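Local coordinates for protein sulfite dehydrogenase (Paracoccus pantotrophus, PDB 2XTS) that oxidises protein-bound sulfane sulfur at a molybdenum cofactor, with a haem c cytochrome partner that probably takes up the electrons, at residues A[56-61]-A[267-272]; A[167-172]-A[228-233]; A[182-187]-A[216-221]. All coordinates share one frame; numbering follows the deposited sequence.

Contact 1 (A[56-61]-A[267-272]); sequences TPIHAL and VITSPS. With GOL (glycerol), chain I.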
loop_
_atom_site.group_PDB
_atom_site.type_symbol
_atom_site.label_atom_id
_atom_site.label_comp_id
_atom_site.label_asym_id
_atom_site.label_seq_id
_atom_site.Cartn_x
_atom_site.Cartn_y
_atom_site.Cartn_z
ATOM N N THR A 56 -7.453 -7.494 -10.729
ATOM C CA THR A 56 -6.271 -7.414 -9.876
ATOM C C THR A 56 -5.454 -8.708 -9.980
ATOM O O THR A 56 -6.034 -9.781 -9.981
ATOM C CB THR A 56 -6.703 -7.282 -8.391
ATOM O OG1 THR A 56 -7.599 -6.179 -8.249
ATOM C CG2 THR A 56 -5.524 -7.131 -7.453
ATOM N N PRO A 57 -4.114 -8.610 -10.047
ATOM C CA PRO A 57 -3.256 -9.805 -10.153
ATOM C C PRO A 57 -3.099 -10.526 -8.821
ATOM O O PRO A 57 -1.984 -10.710 -8.356
ATOM C CB PRO A 57 -1.928 -9.232 -10.652
ATOM C CG PRO A 57 -1.886 -7.880 -10.083
ATOM C CD PRO A 57 -3.314 -7.374 -10.185
ATOM N N ILE A 58 -4.213 -11.007 -8.269
ATOM C CA ILE A 58 -4.177 -11.667 -6.974
ATOM C C ILE A 58 -3.404 -12.983 -6.954
ATOM O O ILE A 58 -3.085 -13.459 -5.906
ATOM C CB ILE A 58 -5.593 -11.861 -6.385
ATOM C CG1 ILE A 58 -6.477 -12.737 -7.282
ATOM C CG2 ILE A 58 -6.246 -10.502 -6.072
ATOM C CD1 ILE A 58 -7.692 -13.286 -6.582
ATOM N N HIS A 59 -3.125 -13.594 -8.099
ATOM C CA HIS A 59 -2.262 -14.766 -8.128
ATOM C C HIS A 59 -0.860 -14.470 -7.630
ATOM O O HIS A 59 -0.205 -15.343 -7.098
ATOM C CB HIS A 59 -2.208 -15.318 -9.542
ATOM C CG HIS A 59 -1.565 -14.398 -10.524
ATOM N ND1 HIS A 59 -2.108 -13.177 -10.845
ATOM C CD2 HIS A 59 -0.482 -14.562 -11.326
ATOM C CE1 HIS A 59 -1.356 -12.593 -11.755
ATOM N NE2 HIS A 59 -0.364 -13.413 -12.074
ATOM N N ALA A 60 -0.383 -13.252 -7.866
ATOM C CA ALA A 60 1.026 -12.902 -7.640
ATOM C C ALA A 60 1.258 -12.127 -6.364
ATOM O O ALA A 60 2.389 -11.997 -5.932
ATOM C CB ALA A 60 1.571 -12.110 -8.822
ATOM N N LEU A 61 0.199 -11.618 -5.764
ATOM C CA LEU A 61 0.298 -10.820 -4.560
ATOM C C LEU A 61 0.403 -11.700 -3.321
ATOM O O LEU A 61 0.058 -12.858 -3.342
ATOM C CB LEU A 61 -0.880 -9.860 -4.451
ATOM C CG LEU A 61 -1.062 -8.880 -5.602
ATOM C CD1 LEU A 61 -2.359 -8.111 -5.445
ATOM C CD2 LEU A 61 0.114 -7.927 -5.827
ATOM N N VAL A 267 -10.208 -17.913 -1.785
ATOM C CA VAL A 267 -9.558 -18.504 -2.940
ATOM C C VAL A 267 -8.094 -18.762 -2.629
ATOM O O VAL A 267 -7.437 -17.930 -2.003
ATOM C CB VAL A 267 -9.705 -17.645 -4.241
ATOM C CG1 VAL A 267 -9.072 -16.251 -4.099
ATOM C CG2 VAL A 267 -9.153 -18.401 -5.453
ATOM N N ILE A 268 -7.595 -19.920 -3.056
ATOM C CA ILE A 268 -6.174 -20.231 -3.058
ATOM C C ILE A 268 -5.522 -19.502 -4.238
ATOM O O ILE A 268 -5.848 -19.738 -5.394
ATOM C CB ILE A 268 -5.952 -21.755 -3.135
ATOM C CG1 ILE A 268 -6.408 -22.392 -1.810
ATOM C CG2 ILE A 268 -4.483 -22.066 -3.389
ATOM C CD1 ILE A 268 -6.589 -23.928 -1.867
ATOM N N THR A 269 -4.592 -18.602 -3.932
ATOM C CA THR A 269 -3.908 -17.825 -4.963
ATOM C C THR A 269 -2.669 -18.522 -5.493
ATOM O O THR A 269 -2.256 -18.247 -6.606
ATOM C CB THR A 269 -3.584 -16.414 -4.447
ATOM O OG1 THR A 269 -2.790 -16.500 -3.261
ATOM C CG2 THR A 269 -4.872 -15.682 -4.090
ATOM N N SER A 270 -2.093 -19.425 -4.705
ATOM C CA SER A 270 -1.047 -20.278 -5.214
ATOM C C SER A 270 -0.964 -21.565 -4.422
ATOM O O SER A 270 -1.105 -21.571 -3.236
ATOM C CB SER A 270 0.302 -19.585 -5.189
ATOM O OG SER A 270 0.802 -19.530 -3.877
ATOM N N PRO A 271 -0.798 -22.690 -5.138
ATOM C CA PRO A 271 -0.825 -22.867 -6.594
ATOM C C PRO A 271 -2.157 -22.423 -7.187
ATOM O O PRO A 271 -3.187 -22.467 -6.520
ATOM C CB PRO A 271 -0.654 -24.390 -6.782
ATOM C CG PRO A 271 -0.164 -24.901 -5.521
ATOM C CD PRO A 271 -0.669 -23.980 -4.444
ATOM N N SER A 272 -2.112 -22.001 -8.440
ATOM C CA SER A 272 -3.304 -21.631 -9.191
ATOM C C SER A 272 -2.912 -21.694 -10.671
ATOM O O SER A 272 -1.737 -21.882 -10.982
ATOM C CB SER A 272 -3.831 -20.246 -8.768
ATOM O OG SER A 272 -2.885 -19.229 -9.079
HETATM C C1 GOL I . 2.760 -16.273 -5.369
HETATM O O1 GOL I . 4.051 -16.885 -5.439
HETATM C C2 GOL I . 2.248 -16.170 -3.922
HETATM O O2 GOL I . 2.299 -17.383 -3.267
HETATM C C3 GOL I . 0.834 -15.577 -3.859
HETATM O O3 GOL I . -0.176 -16.311 -4.507
#
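I58 holds CG1 between its backbone N and carbonyl carbon (chi1 61°), the crowded position. The chain is extended beyond it, so CD1 reaches toward the strand that ends at S270. T269 has OG1 in the same crowded position (chi1 57°), which puts CG2 anti to its carbonyl carbon. S272 does likewise with OG (chi1 64°), and the hydroxyl turns back along its own segment.

The two segments share no direct hydrogen bond. They meet through methyl groups and carbonyl oxygens. I58 CD1 lies 4.1 Å from V267 CG1, and the two side chains cross obliquely. T269 CB sits 3.3 Å from I58 O, with CG2 close to the same oxygen. S272 OG donates to T269 O at 2.7 Å, coming from above the carbonyl plane. This bond closes the turn around the cis peptide before P271. The hydroxyl oxygen also rests 4.0 Å from H59 CB. An alanine here would lose the S272 hydroxyl and would probably loosen this turn and its packing on H59.

A glycerol, probably from the crystallisation liquor, bridges the two segments. Its O3 donates to H59 O at 2.8 Å. Its O2 shares a 2.7 Å hydrogen bond with S270 OG, in which either could be the donor.

H59 turns its ring away from the strand, and its NE2 is hydrogen-bonded to G194 O of the cytochrome chain. T269 and S270 both face S287 in a classic beta bulge, where strand 265-270 runs along strand 282-291 at the margin of the dimerisation-domain sheet. Helix 136-140 packs on I58 and V267 through Q140, so the loop of 56-61 lies against both that helix and the sheet edge.

Contact 2 (A[167-172]-A[228-233]); sequences KWLYAE and RRLGIY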
loop_
_atom_site.group_PDB
_atom_site.type_symbol
_atom_site.label_atom_id
_atom_site.label_comp_id
_atom_site.label_asym_id
_atom_site.label_seq_id
_atom_site.Cartn_x
_atom_site.Cartn_y
_atom_site.Cartn_z
ATOM N N LYS A 167 -35.265 8.327 5.345
ATOM C CA LYS A 167 -34.961 6.928 5.625
ATOM C C LYS A 167 -33.908 6.309 4.681
ATOM O O LYS A 167 -33.343 5.247 5.002
ATOM C CB LYS A 167 -36.266 6.117 5.515
ATOM C CG LYS A 167 -37.412 6.508 6.493
ATOM C CD LYS A 167 -36.965 6.482 7.932
ATOM C CE LYS A 167 -38.143 6.644 8.915
ATOM N NZ LYS A 167 -39.086 5.491 8.891
ATOM N N TRP A 168 -33.674 6.961 3.540
ATOM C CA TRP A 168 -32.764 6.464 2.509
ATOM C C TRP A 168 -31.847 7.573 2.068
ATOM O O TRP A 168 -32.249 8.732 1.992
ATOM C CB TRP A 168 -33.552 5.938 1.299
ATOM C CG TRP A 168 -34.330 4.705 1.520
ATOM C CD1 TRP A 168 -35.573 4.613 2.052
ATOM C CD2 TRP A 168 -33.912 3.373 1.216
ATOM N NE1 TRP A 168 -35.960 3.296 2.085
ATOM C CE2 TRP A 168 -34.963 2.519 1.563
ATOM C CE3 TRP A 168 -32.760 2.824 0.646
ATOM C CZ2 TRP A 168 -34.903 1.136 1.374
ATOM C CZ3 TRP A 168 -32.696 1.432 0.444
ATOM C CH2 TRP A 168 -33.757 0.612 0.822
ATOM N N LEU A 169 -30.617 7.188 1.738
ATOM C CA LEU A 169 -29.645 8.080 1.131
ATOM C C LEU A 169 -29.337 7.558 -0.250
ATOM O O LEU A 169 -29.079 6.358 -0.444
ATOM C CB LEU A 169 -28.370 8.154 1.974
ATOM C CG LEU A 169 -27.203 9.003 1.448
ATOM C CD1 LEU A 169 -26.365 9.508 2.602
ATOM C CD2 LEU A 169 -26.327 8.195 0.490
ATOM N N TYR A 170 -29.386 8.463 -1.218
ATOM C CA TYR A 170 -29.021 8.167 -2.591
ATOM C C TYR A 170 -27.705 8.854 -2.890
ATOM O O TYR A 170 -27.595 10.069 -2.721
ATOM C CB TYR A 170 -30.102 8.696 -3.505
ATOM C CG TYR A 170 -29.849 8.518 -4.985
ATOM C CD1 TYR A 170 -30.012 7.274 -5.613
ATOM C CD2 TYR A 170 -29.531 9.614 -5.781
ATOM C CE1 TYR A 170 -29.822 7.147 -6.991
ATOM C CE2 TYR A 170 -29.316 9.495 -7.131
ATOM C CZ TYR A 170 -29.490 8.273 -7.740
ATOM O OH TYR A 170 -29.285 8.145 -9.100
ATOM N N ALA A 171 -26.711 8.089 -3.346
ATOM C CA ALA A 171 -25.397 8.661 -3.658
ATOM C C ALA A 171 -25.167 8.562 -5.143
ATOM O O ALA A 171 -25.389 7.503 -5.730
ATOM C CB ALA A 171 -24.261 7.945 -2.927
ATOM N N GLU A 172 -24.713 9.655 -5.753
ATOM C CA GLU A 172 -24.361 9.607 -7.174
ATOM C C GLU A 172 -23.035 10.267 -7.436
ATOM O O GLU A 172 -22.562 11.140 -6.693
ATOM C CB GLU A 172 -25.427 10.194 -8.109
ATOM C CG GLU A 172 -25.688 11.626 -7.857
ATOM C CD GLU A 172 -26.272 12.476 -9.028
ATOM O OE1 GLU A 172 -26.535 13.652 -8.741
ATOM O OE2 GLU A 172 -26.460 12.042 -10.194
ATOM N N ARG A 228 -20.579 13.035 -5.969
ATOM C CA ARG A 228 -20.987 14.439 -6.078
ATOM C C ARG A 228 -22.214 14.838 -5.287
ATOM O O ARG A 228 -22.400 16.023 -4.982
ATOM C CB ARG A 228 -21.210 14.829 -7.548
ATOM C CG ARG A 228 -22.571 14.506 -8.098
ATOM C CD ARG A 228 -22.759 15.112 -9.447
ATOM N NE ARG A 228 -24.144 14.985 -9.899
ATOM C CZ ARG A 228 -24.595 15.426 -11.067
ATOM N NH1 ARG A 228 -23.764 15.965 -11.962
ATOM N NH2 ARG A 228 -25.885 15.318 -11.346
ATOM N N ARG A 229 -23.062 13.874 -4.942
ATOM C CA ARG A 229 -24.322 14.225 -4.280
ATOM C C ARG A 229 -24.822 13.092 -3.409
ATOM O O ARG A 229 -24.745 11.927 -3.782
ATOM C CB ARG A 229 -25.397 14.622 -5.305
ATOM C CG ARG A 229 -26.693 15.160 -4.719
ATOM C CD ARG A 229 -27.616 15.687 -5.796
ATOM N NE ARG A 229 -28.274 14.606 -6.521
ATOM C CZ ARG A 229 -29.342 13.943 -6.074
ATOM N NH1 ARG A 229 -29.880 14.217 -4.894
ATOM N NH2 ARG A 229 -29.889 12.988 -6.810
ATOM N N LEU A 230 -25.276 13.473 -2.218
ATOM C CA LEU A 230 -25.963 12.623 -1.247
ATOM C C LEU A 230 -27.369 13.197 -1.075
ATOM O O LEU A 230 -27.546 14.274 -0.498
ATOM C CB LEU A 230 -25.223 12.583 0.091
ATOM C CG LEU A 230 -23.725 12.309 0.051
ATOM C CD1 LEU A 230 -23.154 12.403 1.472
ATOM C CD2 LEU A 230 -23.426 10.943 -0.578
ATOM N N GLY A 231 -28.353 12.498 -1.605
ATOM C CA GLY A 231 -29.747 12.926 -1.529
ATOM C C GLY A 231 -30.465 12.118 -0.489
ATOM O O GLY A 231 -30.329 10.900 -0.446
ATOM N N ILE A 232 -31.248 12.772 0.360
ATOM C CA ILE A 232 -31.972 12.071 1.416
ATOM C C ILE A 232 -33.439 12.005 1.023
ATOM O O ILE A 232 -34.061 13.031 0.815
ATOM C CB ILE A 232 -31.820 12.783 2.760
ATOM C CG1 ILE A 232 -30.330 13.003 3.100
ATOM C CG2 ILE A 232 -32.534 11.978 3.844
ATOM C CD1 ILE A 232 -29.456 11.739 3.066
ATOM N N TYR A 233 -33.971 10.798 0.911
ATOM C CA TYR A 233 -35.329 10.547 0.432
ATOM C C TYR A 233 -36.078 9.675 1.444
ATOM O O TYR A 233 -35.484 9.077 2.361
ATOM C CB TYR A 233 -35.273 9.884 -0.972
ATOM C CG TYR A 233 -34.563 10.698 -2.015
ATOM C CD1 TYR A 233 -35.174 11.760 -2.629
ATOM C CD2 TYR A 233 -33.306 10.381 -2.415
ATOM C CE1 TYR A 233 -34.515 12.525 -3.576
ATOM C CE2 TYR A 233 -32.647 11.133 -3.363
ATOM C CZ TYR A 233 -33.248 12.191 -3.953
ATOM O OH TYR A 233 -32.542 12.913 -4.891
#
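Two neighbouring antiparallel strands of the mixed sheet in the molybdopterin-binding domain make this contact, with a classic beta bulge at each end. K167 and W168 both face Y233 in one bulge. R228 and R229 both face E172 in the other. Between them the main chains are bonded closely and almost straight: Y170 N to G231 O is 2.7 Å at 173°, and G231 N to Y170 O is 2.8 Å at 172°. E172 O accepts from both R228 N and R229 N.

On the face of Y170, E172 and R229, the carboxylate oxygen E172 OE1 takes three N-H bonds. R228 presents NE, at 3.0 Å from that oxygen, and NH2 side-on, with the oxygen in the guanidinium plane. R229 NE adds another, also 3.0 Å from E172 OE1. All three lie out of the carboxylate plane, the two from R228 on one side and the one from R229 on the other. The R228 guanidinium stands 90° to that plane. The two positive groups would probably keep E172 ionised. R229 bends at CG-CD and sets NH1 and NH2 end-on against Y233 OH, with R229 NH1 at 3.0 Å. G231 lies beneath this guanidinium, where a side chain would collide with R229 NH1. Y170 CB touches the Y233 ring at its edge, 3.5 Å from CE2.

The opposite face is apolar. L169 CD1 meets I232 CD1 at 3.8 Å, and A171 CB meets L230 CD2 at 3.9 Å.

The cytochrome chain adjoins the polar face: its R95 makes a salt bridge with E172 OE2, and its D18 is hydrogen-bonded to Y233 OH. R229 NH1 also bonds N92. Helices 153-160 and 185-191 pack on the apolar face, while strands 181-184 and 89-93 flank the pair in the sheet.

Contact 3 (A[182-187]-A[216-221]); sequences SFPMEK and PGWEGN. With CO (cobalt (II) ion), chain G; MTE (phosphonic acidmono-(2-amino-5,6-dimercapto-4-oxo-3,7,8a,9,10,10a-hexahydro-4H-8-oxa-1,3,9,10-tetraaza-anthracen-7-ylmethyl)ester), chain E; 2MO (molybdenum (IV)oxide), chain F.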
loop_
_atom_site.group_PDB
_atom_site.type_symbol
_atom_site.label_atom_id
_atom_site.label_comp_id
_atom_site.label_asym_id
_atom_site.label_seq_id
_atom_site.Cartn_x
_atom_site.Cartn_y
_atom_site.Cartn_z
ATOM N N SER A 182 -29.069 3.541 -3.770
ATOM C CA SER A 182 -29.817 3.823 -2.554
ATOM C C SER A 182 -29.317 3.012 -1.364
ATOM O O SER A 182 -29.075 1.805 -1.466
ATOM C CB SER A 182 -31.269 3.476 -2.776
ATOM O OG SER A 182 -31.806 4.176 -3.877
ATOM N N PHE A 183 -29.189 3.675 -0.209
ATOM C CA PHE A 183 -28.709 3.049 1.024
ATOM C C PHE A 183 -29.729 3.269 2.139
ATOM O O PHE A 183 -30.208 4.384 2.312
ATOM C CB PHE A 183 -27.440 3.760 1.507
ATOM C CG PHE A 183 -26.251 3.648 0.621
ATOM C CD1 PHE A 183 -26.168 4.361 -0.541
ATOM C CD2 PHE A 183 -25.168 2.878 0.997
ATOM C CE1 PHE A 183 -25.030 4.263 -1.338
ATOM C CE2 PHE A 183 -24.023 2.812 0.221
ATOM C CZ PHE A 183 -23.968 3.481 -0.959
ATOM N N PRO A 184 -29.995 2.248 2.959
ATOM C CA PRO A 184 -30.774 2.520 4.162
ATOM C C PRO A 184 -29.979 3.369 5.145
ATOM O O PRO A 184 -28.778 3.179 5.303
ATOM C CB PRO A 184 -31.024 1.127 4.736
ATOM C CG PRO A 184 -29.904 0.327 4.269
ATOM C CD PRO A 184 -29.483 0.864 2.950
ATOM N N MET A 185 -30.660 4.265 5.848
ATOM C CA MET A 185 -29.971 5.192 6.743
ATOM C C MET A 185 -29.206 4.460 7.851
ATOM O O MET A 185 -28.161 4.917 8.268
ATOM C CB MET A 185 -30.970 6.192 7.355
ATOM C CG MET A 185 -30.367 7.466 7.951
ATOM S SD MET A 185 -29.296 8.425 6.830
ATOM C CE MET A 185 -30.316 8.605 5.392
ATOM N N GLU A 186 -29.661 3.294 8.278
ATOM C CA GLU A 186 -28.934 2.556 9.309
ATOM C C GLU A 186 -27.500 2.205 8.899
ATOM O O GLU A 186 -26.575 2.291 9.687
ATOM C CB GLU A 186 -29.674 1.276 9.699
ATOM C CG GLU A 186 -29.048 0.554 10.882
ATOM C CD GLU A 186 -29.765 -0.730 11.275
ATOM O OE1 GLU A 186 -30.736 -1.147 10.601
ATOM O OE2 GLU A 186 -29.348 -1.328 12.281
ATOM N N LYS A 187 -27.313 1.837 7.645
ATOM C CA LYS A 187 -25.969 1.537 7.169
ATOM C C LYS A 187 -25.131 2.800 7.052
ATOM O O LYS A 187 -23.970 2.833 7.456
ATOM C CB LYS A 187 -26.021 0.802 5.827
ATOM C CG LYS A 187 -24.637 0.531 5.191
ATOM C CD LYS A 187 -23.775 -0.384 6.041
ATOM C CE LYS A 187 -22.494 -0.806 5.332
ATOM N NZ LYS A 187 -21.557 -1.558 6.207
ATOM N N PRO A 216 -18.255 -0.694 3.928
ATOM C CA PRO A 216 -17.640 -1.941 4.351
ATOM C C PRO A 216 -18.566 -3.157 4.257
ATOM O O PRO A 216 -19.699 -3.152 4.737
ATOM C CB PRO A 216 -17.218 -1.651 5.771
ATOM C CG PRO A 216 -16.901 -0.202 5.729
ATOM C CD PRO A 216 -17.983 0.376 4.899
ATOM N N GLY A 217 -18.070 -4.172 3.573
ATOM C CA GLY A 217 -18.768 -5.430 3.448
ATOM C C GLY A 217 -19.802 -5.505 2.344
ATOM O O GLY A 217 -20.358 -6.577 2.113
ATOM N N TRP A 218 -20.096 -4.382 1.698
ATOM C CA TRP A 218 -21.170 -4.294 0.716
ATOM C C TRP A 218 -20.602 -4.274 -0.709
ATOM O O TRP A 218 -19.439 -3.899 -0.941
ATOM C CB TRP A 218 -22.044 -3.071 0.989
ATOM C CG TRP A 218 -22.983 -3.229 2.146
ATOM C CD1 TRP A 218 -22.868 -4.129 3.164
ATOM C CD2 TRP A 218 -24.207 -2.515 2.377
ATOM N NE1 TRP A 218 -23.942 -4.011 4.012
ATOM C CE2 TRP A 218 -24.771 -3.027 3.554
ATOM C CE3 TRP A 218 -24.885 -1.509 1.692
ATOM C CZ2 TRP A 218 -25.995 -2.577 4.040
ATOM C CZ3 TRP A 218 -26.094 -1.070 2.165
ATOM C CH2 TRP A 218 -26.636 -1.590 3.332
ATOM N N GLU A 219 -21.409 -4.740 -1.656
ATOM C CA GLU A 219 -21.002 -4.931 -3.025
ATOM C C GLU A 219 -20.381 -3.688 -3.606
ATOM O O GLU A 219 -20.815 -2.562 -3.365
ATOM C CB GLU A 219 -22.206 -5.435 -3.853
ATOM C CG GLU A 219 -23.306 -4.402 -4.084
ATOM C CD GLU A 219 -24.608 -4.975 -4.641
ATOM O OE1 GLU A 219 -24.681 -6.203 -4.870
ATOM O OE2 GLU A 219 -25.567 -4.181 -4.826
ATOM N N GLY A 220 -19.358 -3.915 -4.425
ATOM C CA GLY A 220 -18.534 -2.817 -4.929
ATOM C C GLY A 220 -19.318 -1.736 -5.648
ATOM O O GLY A 220 -18.926 -0.576 -5.644
ATOM N N ASN A 221 -20.398 -2.100 -6.340
ATOM C CA ASN A 221 -21.168 -1.079 -7.033
ATOM C C ASN A 221 -21.599 0.068 -6.129
ATOM O O ASN A 221 -21.762 1.198 -6.602
ATOM C CB ASN A 221 -22.378 -1.692 -7.750
ATOM C CG ASN A 221 -23.124 -0.671 -8.586
ATOM O OD1 ASN A 221 -24.207 -0.213 -8.196
ATOM N ND2 ASN A 221 -22.510 -0.215 -9.672
HETATM CO CO CO G . -26.251 -7.552 -4.730
HETATM N N1 MTE E . -18.815 4.902 -9.146
HETATM C C2 MTE E . -19.105 5.630 -10.219
HETATM N N2 MTE E . -19.317 6.955 -10.066
HETATM N N3 MTE E . -19.168 5.094 -11.453
HETATM C C4 MTE E . -18.958 3.766 -11.687
HETATM O O4 MTE E . -19.023 3.350 -12.862
HETATM N N5 MTE E . -18.517 1.531 -10.635
HETATM C C6 MTE E . -18.828 0.855 -9.397
HETATM C C7 MTE E . -18.161 1.442 -8.164
HETATM N N8 MTE E . -18.370 2.866 -8.118
HETATM C C9 MTE E . -18.668 2.904 -10.560
HETATM C C10 MTE E . -18.618 3.553 -9.244
HETATM C "C1'" MTE E . -18.541 -0.635 -9.444
HETATM S "S1'" MTE E . -19.628 -1.676 -10.338
HETATM C "C2'" MTE E . -17.518 -1.187 -8.750
HETATM S "S2'" MTE E . -17.293 -2.889 -8.648
HETATM C "C3'" MTE E . -16.561 -0.284 -8.002
HETATM O "O3'" MTE E . -16.781 1.121 -8.212
HETATM C "C4'" MTE E . -15.137 -0.553 -8.451
HETATM O "O4'" MTE E . -14.230 0.246 -7.678
HETATM P P MTE E . -12.756 0.416 -8.287
HETATM O O1P MTE E . -12.279 -1.067 -8.313
HETATM O O2P MTE E . -12.821 0.956 -9.678
HETATM O O3P MTE E . -12.010 1.220 -7.278
HETATM MO MO 2MO F . -19.215 -3.895 -9.621
HETATM O OT1 2MO F . -20.340 -4.296 -8.282
HETATM O OT2 2MO F . -19.966 -4.276 -11.390
HETATM O O HOH W 1 -27.598 -5.894 -5.007
HETATM O O HOH W 2 -26.462 -8.107 -6.767
#
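The K187 side chain lies over one face of the W218 indole. CG is anti to the backbone N, and a bend at chi2 (63°) lays the rest of the chain across the ring. CG stands 3.6 Å from the centroid of the six-membered ring, 16° off its normal, a CH-pi contact. NZ hangs 4.3 Å from the centroid of the five-membered ring, 18° off the normal, as a cation-pi pair. The ammonium also donates to P216 O at 2.9 Å, in the carbonyl plane on a lone pair. D191 forms a salt bridge with it.

P184, the N-cap residue of helix 185-191, meets the indole at its edge, with CD 3.8 Å from W218 CH2. F183 CD2 approaches W218 CZ3 obliquely at 4.2 Å.

W218 lies at the start of a loop of the molybdopterin-binding domain that reaches the cofactor. Beyond W218, E219 OE1 coordinates a cobalt ion at 2.1 Å, which T259 and H369 also bind. N221 N makes a weak 2.9 Å hydrogen bond to OT1 of the molybdenum oxide, and its ND2 lies 3.3 Å from MTE S1'. R181 bonds both E219 OE2, in a salt bridge, and N221 OD1.

From the N terminus, the loop of 56-61 comes first and finds its partner only at 267-272, so contact 1 closes the longest loop. It ties that early loop to the edge of the dimerisation-domain sheet. Inside it, 167-172 pairs with 228-233 in contact 2, within the molybdopterin-binding domain. Contact 3, between 182-187 and 216-221, is nested inside contact 2 and joins the next strand and helix to the cofactor loop. No contacts cross. Contacts 2 and 3 touch, because strands 168-173 and 181-184 are neighbours in one sheet. Contact 1 lies on the opposite side of the chain's centre, with centres about 37 Å from contact 2 and 27 Å from contact 3.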